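PDB 4QGS: alcohol dehydrogenase YqhD, which reduces a broad range of short-chain aldehydes to alcohols with NADPH, acting as a homodimer with one zinc ion per subunit. Local coordinates for residues T84-V89 and T112-A117; V108-K113 and A159-S164. All coordinates share one frame; numbering follows the deposited sequence.

From the N terminus, the chain first enters contact 1 at 84-89 on helix 82-95, passes through strand 99-104 and turns back along helix 106-119, where 112-117 closes a loop of 22 residues between the segments. Contact 2 starts on that same helix, at 108-113, before contact 1 has ended; the two share T112 and K113, and their loops overlap. Contact 2 closes a longer loop that takes in strand 144-148 and returns at strand 161-163. Contact 1 joins two successive helices of the domain built on the parallel sheet; contact 2 joins the second helix to a two-stranded hairpin. Their centres lie about 9 Å apart, and L85 CD1 meets I163 CD1 at 3.6 Å.

Contact 1: residues T84-V89 and T112-A117; sequences TLMNAV and TKFIAA
I115 is the wedge of this contact, driven from helix 106-119 into a hollow on helix 82-95 lined by L85, A88 and V89. The two short helical segments run roughly the same way, at 44° with their axes 9.2 Å apart, successive helices of the alpha/beta nucleotide-binding domain on either side of strand 99-104 in the chain. With CG1 anti to its carbonyl carbon (chi1 -63°), I115 turns its longer branch into the hollow. Its tip CD1 presses on A88 CB at 3.5 Å, tight for two carbons, and also meets L85 CD2 at 4.1 Å. CG1 comes to 3.7 Å from L85 O, while the shorter branch, CG2, sits 4.0 Å from V89 CG2; the V89 and I115 side chains pass one another pointing opposite ways. The second bump is the F114 ring, whose CD2-CE2-CZ side is met by L85 and M86. L85 reaches it obliquely, CD1 at 3.6 Å from F114 CD2 and CB close to the same ring atom. Although the CB of M86 points away from the neighbouring helix, its chain is bent at chi2 and again at chi3 (104°), hooking the methyl back so that CE lies 3.3 Å from F114 CE2. L85 is therefore shared, its CD1 branch given to F114 and its CD2 branch to I115. Beyond the pair, I163 of strand 161-163 touches both L85 and F114, I130 also touches F114, and L100 of the central sheet lies against I115. No hydrogen bond crosses between the segments; every side-chain pair is carbon on carbon, which implies that these helices are joined here by burial of apolar surface and closeness of fit, without directional polar bonds.

Contact 2: residues V108-K113 and A159-S164; sequences VLDGTK and AGAVIS
D110 and A161, with CA atoms 4.2 Å apart, mark where segment 108-113, part of helix 106-119, crosses strand 161-163 at 82°. The helix belongs to the Rossmann-like N-terminal domain of iron-containing alcohol dehydrogenases, and the strand pairs antiparallel with 172-174 in a small hairpin. D110 and G160 both bind NADP(+), so the crossing builds part of the cofactor site, here without cofactor. I163 CD1 rests 3.9 Å from G111 CA. A161 CB packs under the helix, against D110 O and D110 CB. The D110 carboxylate lies over A161 CA, and its OD2 takes a weak hydrogen bond from V162 N at 3.4 Å. Its other oxygen, OD1, stands 2.8 Å from G160 O, acceptor facing acceptor. The K113 chain is straight from CG outward (chi2 to chi4 all near 180°) and runs past A161 to the G160 carbonyl, where NZ donates a hydrogen bond at 3.2 Å, tilted 35° from the carbonyl plane; its positive charge probably eases the crowding of oxygens there. An alanine here would keep CB against A161 but would probably leave G160 O without its ammonium mate and the backbone at 159-160 less firmly placed. A water completes the D110 link, donating to D110 OD2 at 2.6 Å and to V162 O at 2.8 Å.

Contact 1: residues T84-V89 and T112-A117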
ATOM      1  N   THR A  84     -12.752  -8.629  15.412  1.00 50.66           N
ATOM      2  CA  THR A  84     -12.298  -7.571  16.300  1.00 50.40           C
ATOM      3  C   THR A  84     -12.860  -6.209  15.918  1.00 38.81           C
ATOM      4  O   THR A  84     -13.211  -5.414  16.787  1.00 42.79           O
ATOM      5  CB  THR A  84     -10.763  -7.502  16.321  1.00 54.50           C
ATOM      6  OG1 THR A  84     -10.233  -8.811  16.569  1.00 54.38           O
ATOM      7  CG2 THR A  84     -10.285  -6.555  17.407  1.00 52.53           C
ATOM      8  N   LEU A  85     -12.953  -5.943  14.621  1.00 38.92           N
ATOM      9  CA  LEU A  85     -13.466  -4.656  14.165  1.00 39.58           C
ATOM     10  C   LEU A  85     -14.914  -4.463  14.621  1.00 41.87           C
ATOM     11  O   LEU A  85     -15.315  -3.355  14.976  1.00 36.30           O
ATOM     12  CB  LEU A  85     -13.350  -4.539  12.642  1.00 38.64           C
ATOM     13  CG  LEU A  85     -11.930  -4.716  12.091  1.00 37.22           C
ATOM     14  CD1 LEU A  85     -11.907  -4.554  10.587  1.00 33.10           C
ATOM     15  CD2 LEU A  85     -10.957  -3.733  12.741  1.00 37.84           C
ATOM     16  N   MET A  86     -15.688  -5.546  14.637  1.00 42.43           N
ATOM     17  CA  MET A  86     -17.068  -5.491  15.117  1.00 39.32           C
ATOM     18  C   MET A  86     -17.143  -5.187  16.611  1.00 38.30           C
ATOM     19  O   MET A  86     -18.077  -4.527  17.064  1.00 39.03           O
ATOM     20  CB  MET A  86     -17.800  -6.800  14.831  1.00 36.73           C
ATOM     21  CG  MET A  86     -18.443  -6.870  13.462  1.00 40.83           C
ATOM     22  SD  MET A  86     -19.613  -5.522  13.163  1.00 53.28           S
ATOM     23  CE  MET A  86     -18.637  -4.494  12.101  1.00 46.73           C
ATOM     24  N   ASN A  87     -16.167  -5.681  17.374  1.00 32.47           N
ATOM     25  CA  ASN A  87     -16.061  -5.355  18.798  1.00 37.85           C
ATOM     26  C   ASN A  87     -15.875  -3.857  18.994  1.00 40.49           C
ATOM     27  O   ASN A  87     -16.410  -3.261  19.928  1.00 44.09           O
ATOM     28  CB  ASN A  87     -14.895  -6.102  19.441  1.00 36.77           C
ATOM     29  CG  ASN A  87     -15.261  -7.513  19.856  1.00 55.08           C
ATOM     30  OD1 ASN A  87     -16.432  -7.830  20.073  1.00 59.78           O
ATOM     31  ND2 ASN A  87     -14.256  -8.372  19.967  1.00 54.11           N
ATOM     32  N   ALA A  88     -15.095  -3.253  18.107  1.00 39.65           N
ATOM     33  CA  ALA A  88     -14.867  -1.817  18.172  1.00 35.54           C
ATOM     34  C   ALA A  88     -16.127  -1.073  17.769  1.00 38.61           C
ATOM     35  O   ALA A  88     -16.449  -0.034  18.341  1.00 38.12           O
ATOM     36  CB  ALA A  88     -13.713  -1.422  17.289  1.00 34.69           C
ATOM     37  N   VAL A  89     -16.835  -1.609  16.777  1.00 39.10           N
ATOM     38  CA  VAL A  89     -18.099  -1.023  16.337  1.00 40.43           C
ATOM     39  C   VAL A  89     -19.083  -1.035  17.503  1.00 42.22           C
ATOM     40  O   VAL A  89     -19.858  -0.094  17.691  1.00 40.10           O
ATOM     41  CB  VAL A  89     -18.684  -1.776  15.118  1.00 41.89           C
ATOM     42  CG1 VAL A  89     -20.115  -1.330  14.824  1.00 39.09           C
ATOM     43  CG2 VAL A  89     -17.804  -1.558  13.895  1.00 34.88           C
ATOM     44  N   THR A 112      -9.896   0.647  10.673  1.00 26.94           N
ATOM     45  CA  THR A 112     -10.607   1.785  11.228  1.00 23.54           C
ATOM     46  C   THR A 112     -11.587   2.349  10.199  1.00 31.47           C
ATOM     47  O   THR A 112     -12.676   2.806  10.552  1.00 31.41           O
ATOM     48  CB  THR A 112      -9.614   2.858  11.715  1.00 25.51           C
ATOM     49  OG1 THR A 112      -8.769   2.272  12.719  1.00 22.80           O
ATOM     50  CG2 THR A 112     -10.355   4.044  12.309  1.00 24.17           C
ATOM     51  N   LYS A 113     -11.218   2.285   8.925  1.00 26.62           N
ATOM     52  CA  LYS A 113     -12.125   2.709   7.862  1.00 31.71           C
ATOM     53  C   LYS A 113     -13.398   1.881   7.927  1.00 30.48           C
ATOM     54  O   LYS A 113     -14.511   2.394   7.776  1.00 29.60           O
ATOM     55  CB  LYS A 113     -11.468   2.571   6.489  1.00 33.42           C
ATOM     56  CG  LYS A 113     -10.395   3.611   6.191  1.00 33.52           C
ATOM     57  CD  LYS A 113      -9.898   3.498   4.755  1.00 37.06           C
ATOM     58  CE  LYS A 113      -8.828   4.528   4.447  1.00 42.24           C
ATOM     59  NZ  LYS A 113      -8.381   4.453   3.027  1.00 38.87           N
ATOM     60  N   PHE A 114     -13.230   0.591   8.170  1.00 26.36           N
ATOM     61  CA  PHE A 114     -14.374  -0.296   8.248  1.00 32.10           C
ATOM     62  C   PHE A 114     -15.244   0.045   9.452  1.00 36.00           C
ATOM     63  O   PHE A 114     -16.465   0.101   9.344  1.00 29.03           O
ATOM     64  CB  PHE A 114     -13.914  -1.748   8.313  1.00 31.20           C
ATOM     65  CG  PHE A 114     -15.028  -2.717   8.495  1.00 33.96           C
ATOM     66  CD1 PHE A 114     -15.895  -3.005   7.449  1.00 39.45           C
ATOM     67  CD2 PHE A 114     -15.221  -3.339   9.711  1.00 31.08           C
ATOM     68  CE1 PHE A 114     -16.931  -3.900   7.619  1.00 35.45           C
ATOM     69  CE2 PHE A 114     -16.244  -4.235   9.880  1.00 42.49           C
ATOM     70  CZ  PHE A 114     -17.107  -4.514   8.838  1.00 38.79           C
ATOM     71  N   ILE A 115     -14.610   0.283  10.600  1.00 31.21           N
ATOM     72  CA  ILE A 115     -15.345   0.664  11.801  1.00 30.02           C
ATOM     73  C   ILE A 115     -16.175   1.930  11.566  1.00 26.74           C
ATOM     74  O   ILE A 115     -17.347   1.986  11.936  1.00 33.58           O
ATOM     75  CB  ILE A 115     -14.388   0.882  12.994  1.00 27.08           C
ATOM     76  CG1 ILE A 115     -13.672  -0.420  13.336  1.00 29.85           C
ATOM     77  CG2 ILE A 115     -15.146   1.392  14.204  1.00 32.19           C
ATOM     78  CD1 ILE A 115     -12.483  -0.243  14.289  1.00 29.89           C
ATOM     79  N   ALA A 116     -15.576   2.927  10.922  1.00 30.14           N
ATOM     80  CA  ALA A 116     -16.246   4.196  10.651  1.00 30.04           C
ATOM     81  C   ALA A 116     -17.513   4.026   9.809  1.00 38.35           C
ATOM     82  O   ALA A 116     -18.527   4.686  10.046  1.00 36.85           O
ATOM     83  CB  ALA A 116     -15.288   5.151   9.954  1.00 29.04           C
ATOM     84  N   ALA A 117     -17.451   3.147   8.816  1.00 38.41           N
ATOM     85  CA  ALA A 117     -18.586   2.943   7.924  1.00 35.42           C
ATOM     86  C   ALA A 117     -19.616   2.027   8.562  1.00 35.34           C
ATOM     87  O   ALA A 117     -20.816   2.309   8.543  1.00 33.09           O
ATOM     88  CB  ALA A 117     -18.124   2.372   6.602  1.00 33.84           C
TER

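Contact 2: residues V108-K113 and A159-S164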
ATOM      1  N   VAL A 108      -4.059  -0.812  10.553  1.00 30.79           N
ATOM      2  CA  VAL A 108      -4.863  -0.079  11.525  1.00 31.69           C
ATOM      3  C   VAL A 108      -5.798   0.866  10.793  1.00 27.78           C
ATOM      4  O   VAL A 108      -6.977   0.987  11.134  1.00 26.93           O
ATOM      5  CB  VAL A 108      -3.978   0.710  12.523  1.00 30.02           C
ATOM      6  CG1 VAL A 108      -4.836   1.564  13.464  1.00 25.48           C
ATOM      7  CG2 VAL A 108      -3.103  -0.241  13.323  1.00 28.67           C
ATOM      8  N   LEU A 109      -5.262   1.525   9.773  1.00 25.52           N
ATOM      9  CA  LEU A 109      -6.047   2.452   8.968  1.00 27.69           C
ATOM     10  C   LEU A 109      -7.226   1.745   8.315  1.00 31.47           C
ATOM     11  O   LEU A 109      -8.363   2.200   8.420  1.00 28.25           O
ATOM     12  CB  LEU A 109      -5.170   3.106   7.905  1.00 27.44           C
ATOM     13  CG  LEU A 109      -5.888   4.045   6.939  1.00 28.27           C
ATOM     14  CD1 LEU A 109      -6.503   5.218   7.694  1.00 28.98           C
ATOM     15  CD2 LEU A 109      -4.928   4.530   5.873  1.00 31.60           C
ATOM     16  N   ASP A 110      -6.955   0.619   7.660  1.00 34.88           N
ATOM     17  CA  ASP A 110      -7.990  -0.104   6.926  1.00 32.96           C
ATOM     18  C   ASP A 110      -9.114  -0.582   7.842  1.00 26.38           C
ATOM     19  O   ASP A 110     -10.295  -0.424   7.532  1.00 29.76           O
ATOM     20  CB  ASP A 110      -7.381  -1.290   6.176  1.00 32.56           C
ATOM     21  CG  ASP A 110      -6.603  -0.861   4.951  1.00 43.54           C
ATOM     22  OD1 ASP A 110      -6.662   0.340   4.602  1.00 41.00           O
ATOM     23  OD2 ASP A 110      -5.952  -1.724   4.324  1.00 47.17           O
ATOM     24  N   GLY A 111      -8.739  -1.159   8.975  1.00 23.43           N
ATOM     25  CA  GLY A 111      -9.713  -1.641   9.928  1.00 26.53           C
ATOM     26  C   GLY A 111     -10.536  -0.496  10.482  1.00 30.74           C
ATOM     27  O   GLY A 111     -11.727  -0.631  10.739  1.00 28.42           O
ATOM     28  N   THR A 112      -9.896   0.647  10.673  1.00 26.94           N
ATOM     29  CA  THR A 112     -10.607   1.785  11.228  1.00 23.54           C
ATOM     30  C   THR A 112     -11.587   2.349  10.199  1.00 31.47           C
ATOM     31  O   THR A 112     -12.676   2.806  10.552  1.00 31.41           O
ATOM     32  CB  THR A 112      -9.614   2.858  11.715  1.00 25.51           C
ATOM     33  OG1 THR A 112      -8.769   2.272  12.719  1.00 22.80           O
ATOM     34  CG2 THR A 112     -10.355   4.044  12.309  1.00 24.17           C
ATOM     35  N   LYS A 113     -11.218   2.285   8.925  1.00 26.62           N
ATOM     36  CA  LYS A 113     -12.125   2.709   7.862  1.00 31.71           C
ATOM     37  C   LYS A 113     -13.398   1.881   7.927  1.00 30.48           C
ATOM     38  O   LYS A 113     -14.511   2.394   7.776  1.00 29.60           O
ATOM     39  CB  LYS A 113     -11.468   2.571   6.489  1.00 33.42           C
ATOM     40  CG  LYS A 113     -10.395   3.611   6.191  1.00 33.52           C
ATOM     41  CD  LYS A 113      -9.898   3.498   4.755  1.00 37.06           C
ATOM     42  CE  LYS A 113      -8.828   4.528   4.447  1.00 42.24           C
ATOM     43  NZ  LYS A 113      -8.381   4.453   3.027  1.00 38.87           N
ATOM     44  N   ALA A 159     -10.483   5.861   1.646  1.00 61.32           N
ATOM     45  CA  ALA A 159     -11.198   4.878   0.840  1.00 60.15           C
ATOM     46  C   ALA A 159     -10.252   3.816   0.299  1.00 61.01           C
ATOM     47  O   ALA A 159      -9.464   4.077  -0.612  1.00 74.22           O
ATOM     48  CB  ALA A 159     -11.912   5.554  -0.300  1.00 63.74           C
ATOM     49  N   GLY A 160     -10.335   2.614   0.844  1.00 59.67           N
ATOM     50  CA  GLY A 160      -9.394   1.583   0.466  1.00 61.67           C
ATOM     51  C   GLY A 160      -8.986   0.853   1.717  1.00 66.79           C
ATOM     52  O   GLY A 160      -8.166   1.335   2.506  1.00 62.43           O
ATOM     53  N   ALA A 161      -9.580  -0.316   1.901  1.00 62.42           N
ATOM     54  CA  ALA A 161      -9.364  -1.084   3.103  1.00 55.17           C
ATOM     55  C   ALA A 161      -9.599  -2.554   2.821  1.00 57.91           C
ATOM     56  O   ALA A 161     -10.585  -2.923   2.183  1.00 54.94           O
ATOM     57  CB  ALA A 161     -10.269  -0.596   4.209  1.00 54.49           C
ATOM     58  N   VAL A 162      -8.686  -3.389   3.296  1.00 57.19           N
ATOM     59  CA  VAL A 162      -8.775  -4.810   3.030  1.00 56.49           C
ATOM     60  C   VAL A 162      -8.993  -5.577   4.336  1.00 59.47           C
ATOM     61  O   VAL A 162      -8.075  -5.735   5.142  1.00 57.54           O
ATOM     62  CB  VAL A 162      -7.521  -5.313   2.311  1.00 58.89           C
ATOM     63  CG1 VAL A 162      -7.795  -6.652   1.675  1.00 60.36           C
ATOM     64  CG2 VAL A 162      -7.089  -4.313   1.250  1.00 62.42           C
ATOM     65  N   ILE A 163     -10.226  -6.036   4.534  1.00 61.66           N
ATOM     66  CA  ILE A 163     -10.652  -6.656   5.784  1.00 62.84           C
ATOM     67  C   ILE A 163     -10.692  -8.169   5.664  1.00 68.11           C
ATOM     68  O   ILE A 163     -11.100  -8.708   4.637  1.00 66.55           O
ATOM     69  CB  ILE A 163     -12.053  -6.153   6.212  1.00 64.32           C
ATOM     70  CG1 ILE A 163     -12.086  -4.622   6.247  1.00 54.82           C
ATOM     71  CG2 ILE A 163     -12.469  -6.749   7.560  1.00 57.04           C
ATOM     72  CD1 ILE A 163     -11.037  -4.006   7.147  1.00 48.34           C
ATOM     73  N   SER A 164     -10.268  -8.847   6.723  1.00 67.84           N
ATOM     74  CA  SER A 164     -10.287 -10.299   6.768  1.00 71.56           C
ATOM     75  C   SER A 164     -11.303 -10.774   7.794  1.00 72.20           C
ATOM     76  O   SER A 164     -11.484 -10.141   8.829  1.00 73.71           O
ATOM     77  CB  SER A 164      -8.897 -10.844   7.105  1.00 70.58           C
ATOM     78  OG  SER A 164      -7.884 -10.054   6.509  1.00 68.56           O
TER
HETATM   79  O   HOH W   1      -5.721  -4.155   5.232  1.00 48.19           O